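Local coordinates for protein glutaconate CoA-transferase subunit A (PDB 1POI) that catalyses the transfer of coenzyme A from acetyl-CoA to (R)-2-hydroxyglutarate and related acids such as glutaconate, a step in the degradation of glutamate via the hydroxyglutarate pathway, at residues H19-P31 / R189-A201. Sequence-based numbering, arbitrary orientation.
Sequences HIALGGFTTDRKP and RIWGGKFQDVDIA
Arg29 and Asp197 form a salt bridge, NH2 to OD2 at 3.0 Å, in which the carboxylate lies at the guanidinium edge but is turned almost perpendicular to it, so that OD2 is met from above its own plane. Asp197 OD1 takes the backbone N-H of Gly24 on its syn lone pair (2.9 Å, 161°), so one short side chain serves both a charge and a main-chain donor. Glycine suits position 24, where phi is positive (79°) and a CB would run into Arg29 O. Arg29 NH1 also reaches Gly193 O at 2.7 Å, helped by the bend at chi3 (53°), while NH2 adds a weak bond to Lys194 O. The Gln196 amide can serve two carbonyls at once: NE2 donates to Leu22 O at 2.8 Å and to Gly24 O at 3.2 Å, while OE1 is hydrogen-bonded to the hydroxyl of Tyr106. Ile190 CG2 lies over the Arg29 guanidinium, an apolar cover suited to a group polar at its rim. Phe195 brings its ring edge to Arg29 NH2 and one face to Phe25 CB, a CH-pi contact. Farther back, Ile200 CD1 packs on Ala21 CB. Within the coenzyme A transferase family region, the contact joins the loop leaving a central strand of the parallel sheet to turn 194-197 and the helix that follows; three acceptors around Arg29's terminal nitrogens should favour an ionised, buried Arg29-Asp197 pair.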
loop_
_atom_site.group_PDB
_atom_site.type_symbol
_atom_site.label_atom_id
_atom_site.label_comp_id
_atom_site.label_asym_id
_atom_site.label_seq_id
_atom_site.Cartn_x
_atom_site.Cartn_y
_atom_site.Cartn_z
ATOM N N HIS A 19 -21.133 -14.264 31.254
ATOM C CA HIS A 19 -21.247 -15.111 30.072
ATOM C C HIS A 19 -20.252 -14.391 29.179
ATOM O O HIS A 19 -20.527 -13.252 28.761
ATOM C CB HIS A 19 -22.629 -14.978 29.429
ATOM C CG HIS A 19 -22.788 -15.759 28.158
ATOM N ND1 HIS A 19 -22.111 -15.447 26.997
ATOM C CD2 HIS A 19 -23.558 -16.840 27.866
ATOM C CE1 HIS A 19 -22.459 -16.305 26.048
ATOM N NE2 HIS A 19 -23.336 -17.159 26.550
ATOM N N ILE A 20 -19.086 -15.000 28.953
ATOM C CA ILE A 20 -18.039 -14.385 28.127
ATOM C C ILE A 20 -17.938 -15.040 26.761
ATOM O O ILE A 20 -18.532 -16.098 26.503
ATOM C CB ILE A 20 -16.623 -14.540 28.753
ATOM C CG1 ILE A 20 -16.311 -16.017 28.985
ATOM C CG2 ILE A 20 -16.483 -13.725 30.012
ATOM C CD1 ILE A 20 -14.892 -16.250 29.378
ATOM N N ALA A 21 -17.194 -14.376 25.884
ATOM C CA ALA A 21 -16.914 -14.871 24.542
ATOM C C ALA A 21 -15.466 -14.450 24.201
ATOM O O ALA A 21 -15.056 -13.285 24.386
ATOM C CB ALA A 21 -17.914 -14.327 23.536
ATOM N N LEU A 22 -14.669 -15.437 23.805
ATOM C CA LEU A 22 -13.271 -15.198 23.464
ATOM C C LEU A 22 -13.095 -15.276 21.954
ATOM O O LEU A 22 -13.630 -16.183 21.305
ATOM C CB LEU A 22 -12.371 -16.225 24.172
ATOM C CG LEU A 22 -12.387 -16.175 25.713
ATOM C CD1 LEU A 22 -11.849 -17.455 26.285
ATOM C CD2 LEU A 22 -11.606 -14.988 26.255
ATOM N N GLY A 23 -12.401 -14.288 21.401
ATOM C CA GLY A 23 -12.154 -14.263 19.973
ATOM C C GLY A 23 -11.121 -15.274 19.491
ATOM O O GLY A 23 -10.681 -16.131 20.272
ATOM N N GLY A 24 -10.776 -15.201 18.198
ATOM C CA GLY A 24 -9.783 -16.084 17.609
ATOM C C GLY A 24 -10.277 -17.467 17.263
ATOM O O GLY A 24 -11.356 -17.855 17.681
ATOM N N PHE A 25 -9.472 -18.211 16.506
ATOM C CA PHE A 25 -9.800 -19.564 16.058
ATOM C C PHE A 25 -8.627 -20.457 16.436
ATOM O O PHE A 25 -7.527 -20.242 15.953
ATOM C CB PHE A 25 -9.973 -19.572 14.538
ATOM C CG PHE A 25 -10.698 -20.780 13.995
ATOM C CD1 PHE A 25 -10.062 -22.009 13.893
ATOM C CD2 PHE A 25 -12.012 -20.676 13.564
ATOM C CE1 PHE A 25 -10.726 -23.120 13.368
ATOM C CE2 PHE A 25 -12.682 -21.772 13.040
ATOM C CZ PHE A 25 -12.035 -22.996 12.945
ATOM N N THR A 26 -8.892 -21.468 17.269
ATOM C CA THR A 26 -7.905 -22.438 17.780
ATOM C C THR A 26 -6.479 -21.913 18.045
ATOM O O THR A 26 -6.241 -21.303 19.099
ATOM C CB THR A 26 -7.937 -23.781 17.004
ATOM O OG1 THR A 26 -7.628 -23.563 15.628
ATOM C CG2 THR A 26 -9.319 -24.389 17.085
ATOM N N THR A 27 -5.519 -22.176 17.161
ATOM C CA THR A 27 -4.161 -21.649 17.368
ATOM C C THR A 27 -3.938 -20.374 16.563
ATOM O O THR A 27 -2.796 -19.977 16.336
ATOM C CB THR A 27 -3.055 -22.633 16.972
ATOM O OG1 THR A 27 -3.130 -22.901 15.565
ATOM C CG2 THR A 27 -3.189 -23.920 17.739
ATOM N N ASP A 28 -5.019 -19.733 16.130
ATOM C CA ASP A 28 -4.917 -18.494 15.355
ATOM C C ASP A 28 -5.631 -17.330 16.065
ATOM O O ASP A 28 -6.825 -17.409 16.346
ATOM C CB ASP A 28 -5.470 -18.704 13.925
ATOM C CG ASP A 28 -5.174 -17.521 12.974
ATOM O OD1 ASP A 28 -4.717 -16.434 13.420
ATOM O OD2 ASP A 28 -5.397 -17.681 11.751
ATOM N N ARG A 29 -4.881 -16.269 16.357
ATOM C CA ARG A 29 -5.396 -15.061 17.005
ATOM C C ARG A 29 -6.296 -15.190 18.256
ATOM O O ARG A 29 -7.367 -14.594 18.313
ATOM C CB ARG A 29 -6.045 -14.136 15.965
ATOM C CG ARG A 29 -5.608 -12.646 16.098
ATOM C CD ARG A 29 -6.359 -11.717 15.141
ATOM N NE ARG A 29 -7.801 -11.901 15.280
ATOM C CZ ARG A 29 -8.556 -12.510 14.368
ATOM N NH1 ARG A 29 -8.009 -12.951 13.256
ATOM N NH2 ARG A 29 -9.805 -12.859 14.635
ATOM N N LYS A 30 -5.840 -15.939 19.259
ATOM C CA LYS A 30 -6.557 -16.123 20.525
ATOM C C LYS A 30 -6.118 -15.040 21.551
ATOM O O LYS A 30 -4.937 -14.689 21.643
ATOM C CB LYS A 30 -6.227 -17.499 21.097
ATOM C CG LYS A 30 -7.402 -18.424 21.264
ATOM C CD LYS A 30 -7.833 -18.994 19.960
ATOM C CE LYS A 30 -9.052 -19.846 20.158
ATOM N NZ LYS A 30 -10.159 -19.007 20.723
ATOM N N PRO A 31 -7.045 -14.512 22.360
ATOM C CA PRO A 31 -6.586 -13.490 23.310
ATOM C C PRO A 31 -5.907 -14.073 24.577
ATOM O O PRO A 31 -6.484 -14.062 25.681
ATOM C CB PRO A 31 -7.877 -12.743 23.627
ATOM C CG PRO A 31 -8.891 -13.874 23.612
ATOM C CD PRO A 31 -8.516 -14.634 22.367
ATOM N N ARG A 189 -8.723 -2.572 14.067
ATOM C CA ARG A 189 -8.260 -3.097 12.779
ATOM C C ARG A 189 -7.751 -4.529 12.962
ATOM O O ARG A 189 -6.752 -4.737 13.644
ATOM C CB ARG A 189 -7.079 -2.263 12.268
ATOM C CG ARG A 189 -7.319 -1.493 10.986
ATOM C CD ARG A 189 -6.122 -0.598 10.671
ATOM N NE ARG A 189 -6.508 0.604 9.926
ATOM C CZ ARG A 189 -5.657 1.433 9.320
ATOM N NH1 ARG A 189 -4.346 1.205 9.342
ATOM N NH2 ARG A 189 -6.111 2.540 8.742
ATOM N N ILE A 190 -8.455 -5.499 12.387
ATOM C CA ILE A 190 -8.054 -6.898 12.422
ATOM C C ILE A 190 -7.645 -7.351 10.986
ATOM O O ILE A 190 -8.517 -7.513 10.119
ATOM C CB ILE A 190 -9.220 -7.807 12.822
ATOM C CG1 ILE A 190 -9.739 -7.461 14.221
ATOM C CG2 ILE A 190 -8.796 -9.281 12.716
ATOM C CD1 ILE A 190 -10.940 -8.336 14.629
ATOM N N TRP A 191 -6.349 -7.532 10.722
ATOM C CA TRP A 191 -5.891 -7.999 9.409
ATOM C C TRP A 191 -6.220 -9.510 9.229
ATOM O O TRP A 191 -6.117 -10.292 10.174
ATOM C CB TRP A 191 -4.395 -7.837 9.300
ATOM C CG TRP A 191 -3.835 -6.531 9.756
ATOM C CD1 TRP A 191 -4.490 -5.337 9.886
ATOM C CD2 TRP A 191 -2.467 -6.278 10.099
ATOM N NE1 TRP A 191 -3.605 -4.347 10.284
ATOM C CE2 TRP A 191 -2.359 -4.899 10.420
ATOM C CE3 TRP A 191 -1.327 -7.077 10.167
ATOM C CZ2 TRP A 191 -1.151 -4.309 10.799
ATOM C CZ3 TRP A 191 -0.134 -6.490 10.548
ATOM C CH2 TRP A 191 -0.053 -5.114 10.859
ATOM N N GLY A 192 -6.589 -9.926 8.026
ATOM C CA GLY A 192 -6.908 -11.325 7.829
ATOM C C GLY A 192 -8.306 -11.644 8.312
ATOM O O GLY A 192 -9.035 -10.742 8.672
ATOM N N GLY A 193 -8.710 -12.910 8.256
ATOM C CA GLY A 193 -10.035 -13.294 8.705
ATOM C C GLY A 193 -10.305 -12.883 10.144
ATOM O O GLY A 193 -9.407 -12.854 10.979
ATOM N N LYS A 194 -11.560 -12.595 10.442
ATOM C CA LYS A 194 -11.952 -12.155 11.770
ATOM C C LYS A 194 -12.568 -13.234 12.636
ATOM O O LYS A 194 -12.700 -13.046 13.834
ATOM C CB LYS A 194 -12.981 -11.031 11.659
ATOM C CG LYS A 194 -12.426 -9.707 11.256
ATOM C CD LYS A 194 -12.402 -9.494 9.768
ATOM C CE LYS A 194 -11.117 -8.744 9.469
ATOM N NZ LYS A 194 -11.024 -8.063 8.149
ATOM N N PHE A 195 -12.980 -14.348 12.045
ATOM C CA PHE A 195 -13.650 -15.404 12.810
ATOM C C PHE A 195 -14.895 -14.742 13.455
ATOM O O PHE A 195 -15.527 -13.880 12.833
ATOM C CB PHE A 195 -12.699 -16.035 13.854
ATOM C CG PHE A 195 -11.339 -16.425 13.289
ATOM C CD1 PHE A 195 -11.226 -17.445 12.352
ATOM C CD2 PHE A 195 -10.187 -15.720 13.655
ATOM C CE1 PHE A 195 -9.992 -17.750 11.783
ATOM C CE2 PHE A 195 -8.963 -16.017 13.099
ATOM C CZ PHE A 195 -8.861 -17.027 12.159
ATOM N N GLN A 196 -15.235 -15.101 14.688
ATOM C CA GLN A 196 -16.401 -14.515 15.352
ATOM C C GLN A 196 -16.104 -13.168 15.995
ATOM O O GLN A 196 -16.970 -12.540 16.580
ATOM C CB GLN A 196 -16.893 -15.448 16.443
ATOM C CG GLN A 196 -15.959 -15.480 17.649
ATOM C CD GLN A 196 -14.823 -16.481 17.538
ATOM O OE1 GLN A 196 -14.574 -17.085 16.479
ATOM N NE2 GLN A 196 -14.139 -16.680 18.639
ATOM N N ASP A 197 -14.893 -12.689 15.840
ATOM C CA ASP A 197 -14.510 -11.453 16.487
ATOM C C ASP A 197 -15.367 -10.213 16.384
ATOM O O ASP A 197 -15.553 -9.545 17.397
ATOM C CB ASP A 197 -13.056 -11.134 16.187
ATOM C CG ASP A 197 -12.129 -12.136 16.793
ATOM O OD1 ASP A 197 -12.523 -13.315 16.931
ATOM O OD2 ASP A 197 -10.997 -11.757 17.124
ATOM N N VAL A 198 -15.877 -9.886 15.192
ATOM C CA VAL A 198 -16.707 -8.680 15.024
ATOM C C VAL A 198 -18.135 -8.865 15.591
ATOM O O VAL A 198 -18.712 -7.949 16.192
ATOM C CB VAL A 198 -16.716 -8.226 13.548
ATOM C CG1 VAL A 198 -17.521 -6.950 13.372
ATOM C CG2 VAL A 198 -15.292 -7.959 13.087
ATOM N N ASP A 199 -18.671 -10.072 15.427
ATOM C CA ASP A 199 -19.983 -10.432 15.937
ATOM C C ASP A 199 -20.007 -10.255 17.462
ATOM O O ASP A 199 -20.814 -9.508 17.994
ATOM C CB ASP A 199 -20.287 -11.902 15.638
ATOM C CG ASP A 199 -20.830 -12.137 14.236
ATOM O OD1 ASP A 199 -21.206 -11.178 13.511
ATOM O OD2 ASP A 199 -20.914 -13.327 13.872
ATOM N N ILE A 200 -19.123 -10.948 18.165
ATOM C CA ILE A 200 -19.080 -10.860 19.623
ATOM C C ILE A 200 -18.727 -9.474 20.197
ATOM O O ILE A 200 -18.965 -9.226 21.383
ATOM C CB ILE A 200 -18.198 -11.982 20.243
ATOM C CG1 ILE A 200 -16.706 -11.790 19.907
ATOM C CG2 ILE A 200 -18.639 -13.297 19.692
ATOM C CD1 ILE A 200 -15.761 -12.786 20.581
ATOM N N ALA A 201 -18.169 -8.576 19.380
ATOM C CA ALA A 201 -17.856 -7.206 19.856
ATOM C C ALA A 201 -19.070 -6.301 19.595
ATOM O O ALA A 201 -19.065 -5.128 19.967
ATOM C CB ALA A 201 -16.638 -6.627 19.137
#